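Local structure of flavin-nucleotide-binding protein (Mycobacterium smegmatis, 4YBN) at residues R22-T36 and A47-L59. The protein binds FAD and heme in a split beta-barrel fold and is probably an oxidoreductase of the pyridoxamine 5'-phosphate oxidase-related superfamily. Residues are numbered along the deposited sequence; the frame is centred on the assembly and turned at random. Where two conformers were deposited one is given.
Sequences RERLDDLLDTIPLAT and AFPIGFGRVGDEL. With FAD (flavin-adenine dinucleotide), chain H.
Arg54 reaches across to the end of helix 22-29 and is held by two aspartates one helical turn apart. Asp30 takes the guanidinium side-on: Arg54 NH2 gives Asp30 OD2 a nearly straight bond of 2.8 Å on its syn lone pair, and Arg54 NE meets Asp30 OD1 at 3.1 Å. Asp26 lies over one face, its carboxylate stacked within 10° of parallel to the guanidinium, so this salt bridge works by charge alone. With two flat polar edges and a broad face, arginine can serve both partners; a bend at chi3 (57°) turns its NH1 back to Gly56 O. Arg22 completes the network: its NE and NH1 both grip Asp26 OD1 in the guanidinium plane, while NH1 also bonds Asp57 OD1, 2.7 Å away on the anti lone pair, in the type II' turn 55-58. Gly56 takes that turn's positive phi (66°), which glycine, lacking a side chain, adopts readily. The two arginines come close, but the aspartates probably offset their like charges.

Beyond this polar end, Phe52 packs between Leu29 and Ala35, its CZ 3.0 Å from Ile32 O, with Leu34 O at the ring's edge. Its CD1 meets Ala35 CB at 3.5 Å, a methyl small enough to admit the ring. Strands 34-41 and 44-55 form an antiparallel hairpin of the split beta-barrel, in which Ala35 and Ile50 are a hydrogen-bonded pair and Phe52 N bonds Pro33 O.

On the face of the hairpin opposite Ala35, Leu34 in one of two conformers lies alongside Pro49, whose CG is 3.4 Å from FAD C8M. Pro49 O accepts from FAD O2', Ile50 CG1 lies 3.5 Å from FAD C4X, and Gly51 N is 2.9 Å from FAD N5. Trp69 stacks on Phe48.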
loop_
_atom_site.group_PDB
_atom_site.type_symbol
_atom_site.label_atom_id
_atom_site.label_comp_id
_atom_site.label_asym_id
_atom_site.label_seq_id
_atom_site.Cartn_x
_atom_site.Cartn_y
_atom_site.Cartn_z
ATOM N N ARG A 22 -11.458 -15.709 7.839
ATOM C CA ARG A 22 -10.470 -16.133 6.870
ATOM C C ARG A 22 -10.952 -15.855 5.466
ATOM O O ARG A 22 -10.166 -15.594 4.534
ATOM C CB ARG A 22 -10.195 -17.638 7.064
ATOM C CG ARG A 22 -9.268 -18.240 6.037
ATOM C CD ARG A 22 -7.872 -17.625 6.051
ATOM N NE ARG A 22 -7.231 -17.913 4.764
ATOM C CZ ARG A 22 -6.485 -19.005 4.512
ATOM N NH1 ARG A 22 -6.024 -19.197 3.271
ATOM N NH2 ARG A 22 -6.170 -19.872 5.500
ATOM N N GLU A 23 -12.252 -15.955 5.267
ATOM C CA GLU A 23 -12.783 -15.663 3.969
ATOM C C GLU A 23 -12.572 -14.204 3.575
ATOM O O GLU A 23 -12.282 -13.898 2.420
ATOM C CB GLU A 23 -14.238 -16.070 3.917
ATOM C CG GLU A 23 -14.903 -15.952 2.578
ATOM C CD GLU A 23 -16.419 -16.141 2.705
ATOM O OE1 GLU A 23 -16.843 -16.691 3.747
ATOM O OE2 GLU A 23 -17.195 -15.704 1.813
ATOM N N ARG A 24 -12.725 -13.308 4.521
ATOM C CA ARG A 24 -12.459 -11.874 4.265
ATOM C C ARG A 24 -10.992 -11.627 4.037
ATOM O O ARG A 24 -10.623 -10.804 3.224
ATOM C CB ARG A 24 -12.934 -11.015 5.441
ATOM C CG ARG A 24 -14.465 -11.044 5.619
ATOM C CD ARG A 24 -14.960 -9.873 6.488
ATOM N NE ARG A 24 -16.421 -9.844 6.571
ATOM C CZ ARG A 24 -17.239 -9.107 5.806
ATOM N NH1 ARG A 24 -16.754 -8.280 4.881
ATOM N NH2 ARG A 24 -18.568 -9.190 5.981
ATOM N N LEU A 25 -10.162 -12.333 4.786
ATOM C CA LEU A 25 -8.743 -12.313 4.523
ATOM C C LEU A 25 -8.354 -12.701 3.113
ATOM O O LEU A 25 -7.630 -11.956 2.439
ATOM C CB LEU A 25 -7.988 -13.123 5.535
ATOM C CG LEU A 25 -6.489 -13.190 5.239
ATOM C CD1 LEU A 25 -5.809 -11.874 5.582
ATOM C CD2 LEU A 25 -5.858 -14.347 5.959
ATOM N N ASP A 26 -8.868 -13.819 2.624
ATOM C CA ASP A 26 -8.598 -14.229 1.270
ATOM C C ASP A 26 -9.081 -13.248 0.242
ATOM O O ASP A 26 -8.425 -13.020 -0.787
ATOM C CB ASP A 26 -9.231 -15.642 0.985
ATOM C CG ASP A 26 -8.538 -16.730 1.748
ATOM O OD1 ASP A 26 -7.471 -16.461 2.292
ATOM O OD2 ASP A 26 -9.048 -17.881 1.806
ATOM N N ASP A 27 -10.232 -12.672 0.473
ATOM C CA ASP A 27 -10.746 -11.688 -0.418
ATOM C C ASP A 27 -9.792 -10.478 -0.540
ATOM O O ASP A 27 -9.467 -10.036 -1.639
ATOM C CB ASP A 27 -12.130 -11.210 0.045
ATOM C CG ASP A 27 -12.755 -10.277 -0.963
ATOM O OD1 ASP A 27 -13.077 -10.754 -2.074
ATOM O OD2 ASP A 27 -12.899 -9.056 -0.669
ATOM N N LEU A 28 -9.263 -10.026 0.579
ATOM C CA LEU A 28 -8.277 -8.956 0.508
ATOM C C LEU A 28 -7.050 -9.386 -0.186
ATOM O O LEU A 28 -6.602 -8.729 -1.129
ATOM C CB LEU A 28 -7.927 -8.494 1.897
ATOM C CG LEU A 28 -6.864 -7.393 1.976
ATOM C CD1 LEU A 28 -7.308 -6.178 1.239
ATOM C CD2 LEU A 28 -6.545 -7.090 3.393
ATOM N N LEU A 29 -6.524 -10.566 0.169
ATOM C CA LEU A 29 -5.298 -11.054 -0.458
ATOM C C LEU A 29 -5.458 -11.388 -1.933
ATOM O O LEU A 29 -4.515 -11.366 -2.718
ATOM C CB LEU A 29 -4.791 -12.284 0.292
ATOM C CG LEU A 29 -4.398 -12.122 1.742
ATOM C CD1 LEU A 29 -3.937 -13.388 2.364
ATOM C CD2 LEU A 29 -3.349 -11.022 1.923
ATOM N N ASP A 30 -6.682 -11.676 -2.357
ATOM C CA ASP A 30 -6.930 -11.894 -3.734
ATOM C C ASP A 30 -7.306 -10.642 -4.483
ATOM O O ASP A 30 -7.696 -10.735 -5.638
ATOM C CB ASP A 30 -8.116 -12.843 -3.865
ATOM C CG ASP A 30 -7.756 -14.254 -3.390
ATOM O OD1 ASP A 30 -6.533 -14.539 -3.298
ATOM O OD2 ASP A 30 -8.692 -15.027 -3.098
ATOM N N THR A 31 -7.253 -9.491 -3.838
ATOM C CA THR A 31 -7.566 -8.244 -4.464
ATOM C C THR A 31 -6.289 -7.425 -4.701
ATOM O O THR A 31 -6.093 -6.923 -5.790
ATOM C CB THR A 31 -8.538 -7.443 -3.571
ATOM O OG1 THR A 31 -9.717 -8.196 -3.377
ATOM C CG2 THR A 31 -8.923 -6.101 -4.246
ATOM N N ILE A 32 -5.472 -7.252 -3.682
ATOM C CA ILE A 32 -4.313 -6.346 -3.739
ATOM C C ILE A 32 -3.108 -7.155 -4.077
ATOM O O ILE A 32 -2.859 -8.103 -3.373
ATOM C CB ILE A 32 -4.097 -5.690 -2.340
ATOM C CG1 ILE A 32 -5.378 -4.945 -1.898
ATOM C CG2 ILE A 32 -2.913 -4.726 -2.358
ATOM C CD1 ILE A 32 -5.720 -3.780 -2.798
ATOM N N PRO A 33 -2.329 -6.794 -5.107
ATOM C CA PRO A 33 -1.141 -7.554 -5.465
ATOM C C PRO A 33 0.173 -7.123 -4.794
ATOM O O PRO A 33 1.184 -7.772 -4.982
ATOM C CB PRO A 33 -1.051 -7.320 -6.957
ATOM C CG PRO A 33 -1.527 -5.965 -7.121
ATOM C CD PRO A 33 -2.602 -5.743 -6.106
ATOM N N LEU A 34 0.143 -6.050 -4.008
ATOM C CA LEU A 34 1.332 -5.520 -3.372
ATOM C C LEU A 34 1.307 -5.842 -1.900
ATOM O O LEU A 34 0.287 -5.666 -1.219
ATOM C CB LEU A 34 1.403 -4.020 -3.603
ATOM C CG LEU A 34 2.207 -3.129 -2.673
ATOM C CD1 LEU A 34 3.688 -3.408 -2.811
ATOM C CD2 LEU A 34 1.866 -1.669 -2.981
ATOM N N ALA A 35 2.437 -6.321 -1.397
ATOM C CA ALA A 35 2.620 -6.482 0.030
ATOM C C ALA A 35 3.814 -5.603 0.456
ATOM O O ALA A 35 4.726 -5.324 -0.349
ATOM C CB ALA A 35 2.933 -7.950 0.340
ATOM N N THR A 36 3.838 -5.199 1.715
ATOM C CA THR A 36 4.996 -4.579 2.224
ATOM C C THR A 36 5.526 -5.560 3.241
ATOM O O THR A 36 4.799 -5.951 4.117
ATOM C CB THR A 36 4.688 -3.214 2.851
ATOM O OG1 THR A 36 4.178 -2.371 1.818
ATOM C CG2 THR A 36 5.907 -2.629 3.368
ATOM N N ALA A 47 11.930 -2.346 5.494
ATOM C CA ALA A 47 10.621 -2.600 4.853
ATOM C C ALA A 47 10.744 -2.409 3.356
ATOM O O ALA A 47 11.483 -1.507 2.919
ATOM C CB ALA A 47 9.590 -1.694 5.411
ATOM N N PHE A 48 10.124 -3.318 2.574
ATOM C CA PHE A 48 10.211 -3.192 1.130
ATOM C C PHE A 48 8.925 -3.698 0.541
ATOM O O PHE A 48 8.281 -4.545 1.090
ATOM C CB PHE A 48 11.420 -3.887 0.556
ATOM C CG PHE A 48 11.438 -5.377 0.744
ATOM C CD1 PHE A 48 10.924 -6.199 -0.218
ATOM C CD2 PHE A 48 12.010 -5.944 1.835
ATOM C CE1 PHE A 48 10.961 -7.603 -0.097
ATOM C CE2 PHE A 48 12.016 -7.340 1.993
ATOM C CZ PHE A 48 11.477 -8.163 1.031
ATOM N N PRO A 49 8.495 -3.109 -0.532
ATOM C CA PRO A 49 7.344 -3.558 -1.201
ATOM C C PRO A 49 7.635 -4.705 -2.131
ATOM O O PRO A 49 8.775 -4.846 -2.672
ATOM C CB PRO A 49 6.968 -2.325 -2.060
ATOM C CG PRO A 49 8.226 -1.667 -2.315
ATOM C CD PRO A 49 9.091 -1.916 -1.145
ATOM N N ILE A 50 6.665 -5.548 -2.397
ATOM C CA ILE A 50 6.893 -6.654 -3.333
ATOM C C ILE A 50 5.585 -7.223 -3.805
ATOM O O ILE A 50 4.596 -7.247 -3.067
ATOM C CB ILE A 50 7.760 -7.755 -2.638
ATOM C CG1 ILE A 50 8.239 -8.770 -3.668
ATOM C CG2 ILE A 50 6.934 -8.431 -1.585
ATOM C CD1 ILE A 50 9.526 -9.534 -3.445
ATOM N N GLY A 51 5.497 -7.679 -5.054
ATOM C CA GLY A 51 4.257 -8.409 -5.442
ATOM C C GLY A 51 4.068 -9.763 -4.772
ATOM O O GLY A 51 5.017 -10.475 -4.496
ATOM N N PHE A 52 2.846 -10.136 -4.449
ATOM C CA PHE A 52 2.659 -11.449 -3.863
ATOM C C PHE A 52 1.398 -12.053 -4.511
ATOM O O PHE A 52 0.521 -11.324 -5.042
ATOM C CB PHE A 52 2.488 -11.361 -2.370
ATOM C CG PHE A 52 1.130 -10.932 -1.976
ATOM C CD1 PHE A 52 0.787 -9.550 -1.950
ATOM C CD2 PHE A 52 0.124 -11.863 -1.712
ATOM C CE1 PHE A 52 -0.505 -9.118 -1.707
ATOM C CE2 PHE A 52 -1.157 -11.440 -1.460
ATOM C CZ PHE A 52 -1.506 -10.070 -1.484
ATOM N N GLY A 53 1.263 -13.361 -4.437
ATOM C CA GLY A 53 -0.006 -14.013 -4.749
ATOM C C GLY A 53 -0.342 -15.036 -3.671
ATOM O O GLY A 53 0.566 -15.631 -3.078
ATOM N N ARG A 54 -1.606 -15.168 -3.323
ATOM C CA ARG A 54 -2.050 -16.198 -2.441
ATOM C C ARG A 54 -2.240 -17.461 -3.282
ATOM O O ARG A 54 -3.066 -17.465 -4.234
ATOM C CB ARG A 54 -3.369 -15.840 -1.772
ATOM C CG ARG A 54 -3.754 -16.867 -0.721
ATOM C CD ARG A 54 -5.111 -16.634 -0.064
ATOM N NE ARG A 54 -6.265 -16.573 -0.986
ATOM C CZ ARG A 54 -6.955 -17.655 -1.366
ATOM N NH1 ARG A 54 -6.674 -18.832 -0.868
ATOM N NH2 ARG A 54 -7.991 -17.553 -2.166
ATOM N N VAL A 55 -1.487 -18.504 -2.955
ATOM C CA VAL A 55 -1.611 -19.818 -3.619
ATOM C C VAL A 55 -2.091 -20.728 -2.576
ATOM O O VAL A 55 -1.331 -21.237 -1.815
ATOM C CB VAL A 55 -0.314 -20.245 -4.248
ATOM C CG1 VAL A 55 -0.406 -21.614 -4.952
ATOM C CG2 VAL A 55 0.104 -19.171 -5.246
ATOM N N GLY A 56 -3.396 -20.835 -2.512
ATOM C CA GLY A 56 -4.044 -21.584 -1.457
ATOM C C GLY A 56 -3.866 -20.994 -0.075
ATOM O O GLY A 56 -4.327 -19.886 0.169
ATOM N N ASP A 57 -3.139 -21.680 0.773
ATOM C CA ASP A 57 -2.869 -21.242 2.106
ATOM C C ASP A 57 -1.419 -20.792 2.254
ATOM O O ASP A 57 -0.866 -20.783 3.337
ATOM C CB ASP A 57 -3.195 -22.325 3.117
ATOM C CG ASP A 57 -4.667 -22.689 3.124
ATOM O OD1 ASP A 57 -5.559 -21.817 3.059
ATOM O OD2 ASP A 57 -4.946 -23.884 3.191
ATOM N N GLU A 58 -0.813 -20.400 1.171
ATOM C CA GLU A 58 0.491 -19.775 1.232
ATOM C C GLU A 58 0.467 -18.398 0.532
ATOM O O GLU A 58 -0.150 -18.255 -0.524
ATOM C CB GLU A 58 1.509 -20.669 0.607
ATOM C CG GLU A 58 2.045 -21.684 1.603
ATOM C CD GLU A 58 2.857 -22.735 0.940
ATOM O OE1 GLU A 58 2.392 -23.207 -0.144
ATOM O OE2 GLU A 58 3.965 -23.046 1.457
ATOM N N LEU A 59 1.174 -17.428 1.114
ATOM C CA LEU A 59 1.534 -16.162 0.431
ATOM C C LEU A 59 2.888 -16.257 -0.193
ATOM O O LEU A 59 3.923 -16.519 0.452
ATOM C CB LEU A 59 1.478 -15.079 1.486
ATOM C CG LEU A 59 1.513 -13.610 1.152
ATOM C CD1 LEU A 59 0.861 -12.817 2.286
ATOM C CD2 LEU A 59 2.925 -13.167 0.890
HETATM P PA FAD H . 18.558 -3.963 -0.938
HETATM O O1A FAD H . 19.951 -3.951 -1.522
HETATM O O2A FAD H . 18.155 -5.115 -0.047
HETATM O O5B FAD H . 18.315 -2.608 -0.071
HETATM C C5B FAD H . 19.232 -1.517 0.006
HETATM C C4B FAD H . 18.472 -0.198 0.171
HETATM O O4B FAD H . 18.009 0.299 -1.105
HETATM C C3B FAD H . 17.190 -0.283 1.008
HETATM O O3B FAD H . 17.318 -0.308 2.438
HETATM C C2B FAD H . 16.432 0.934 0.567
HETATM O O2B FAD H . 16.889 1.999 1.382
HETATM C C1B FAD H . 16.800 1.046 -0.928
HETATM N N9A FAD H . 15.648 0.459 -1.686
HETATM C C8A FAD H . 15.637 -0.765 -2.258
HETATM N N7A FAD H . 14.428 -1.024 -2.837
HETATM C C5A FAD H . 13.639 0.048 -2.629
HETATM C C6A FAD H . 12.254 0.412 -2.984
HETATM N N6A FAD H . 11.511 -0.478 -3.695
HETATM N N1A FAD H . 11.832 1.656 -2.579
HETATM C C2A FAD H . 12.604 2.549 -1.905
HETATM N N3A FAD H . 13.851 2.252 -1.556
HETATM C C4A FAD H . 14.438 1.040 -1.872
HETATM N N1 FAD H . 11.035 -7.191 -6.335
HETATM C C2 FAD H . 11.088 -8.514 -6.657
HETATM O O2 FAD H . 12.227 -9.032 -6.551
HETATM N N3 FAD H . 9.998 -9.228 -7.094
HETATM C C4 FAD H . 8.767 -8.657 -7.170
HETATM O O4 FAD H . 7.718 -9.233 -7.525
HETATM C C4X FAD H . 8.636 -7.216 -6.823
HETATM N N5 FAD H . 7.442 -6.589 -6.912
HETATM C C5X FAD H . 7.333 -5.267 -6.599
HETATM C C6 FAD H . 6.093 -4.635 -6.667
HETATM C C7 FAD H . 5.950 -3.298 -6.336
HETATM C C7M FAD H . 4.594 -2.646 -6.441
HETATM C C8 FAD H . 7.142 -2.532 -5.911
HETATM C C8M FAD H . 7.062 -1.089 -5.504
HETATM C C9 FAD H . 8.363 -3.149 -5.823
HETATM C C9A FAD H . 8.517 -4.492 -6.148
HETATM N N10 FAD H . 9.776 -5.133 -6.034
HETATM C C10 FAD H . 9.870 -6.497 -6.395
HETATM C "C1'" FAD H . 10.977 -4.367 -5.650
HETATM C "C2'" FAD H . 11.524 -4.508 -4.252
HETATM O "O2'" FAD H . 11.113 -3.371 -3.484
HETATM C "C3'" FAD H . 13.073 -4.533 -4.343
HETATM O "O3'" FAD H . 13.556 -3.373 -5.097
HETATM C "C4'" FAD H . 13.686 -5.876 -4.829
HETATM O "O4'" FAD H . 13.275 -6.991 -4.002
HETATM C "C5'" FAD H . 15.220 -5.846 -4.812
HETATM O "O5'" FAD H . 15.693 -5.251 -3.589
HETATM P P FAD H . 17.264 -5.166 -3.183
HETATM O O1P FAD H . 18.050 -4.812 -4.425
HETATM O O2P FAD H . 17.535 -6.454 -2.412
HETATM O O3P FAD H . 17.465 -3.903 -2.160
HETATM O O HOH W 1 -7.795 -20.945 2.405
HETATM O O HOH W 2 -3.777 -13.636 -4.557
HETATM O O HOH W 3 -5.665 -16.568 -4.665
#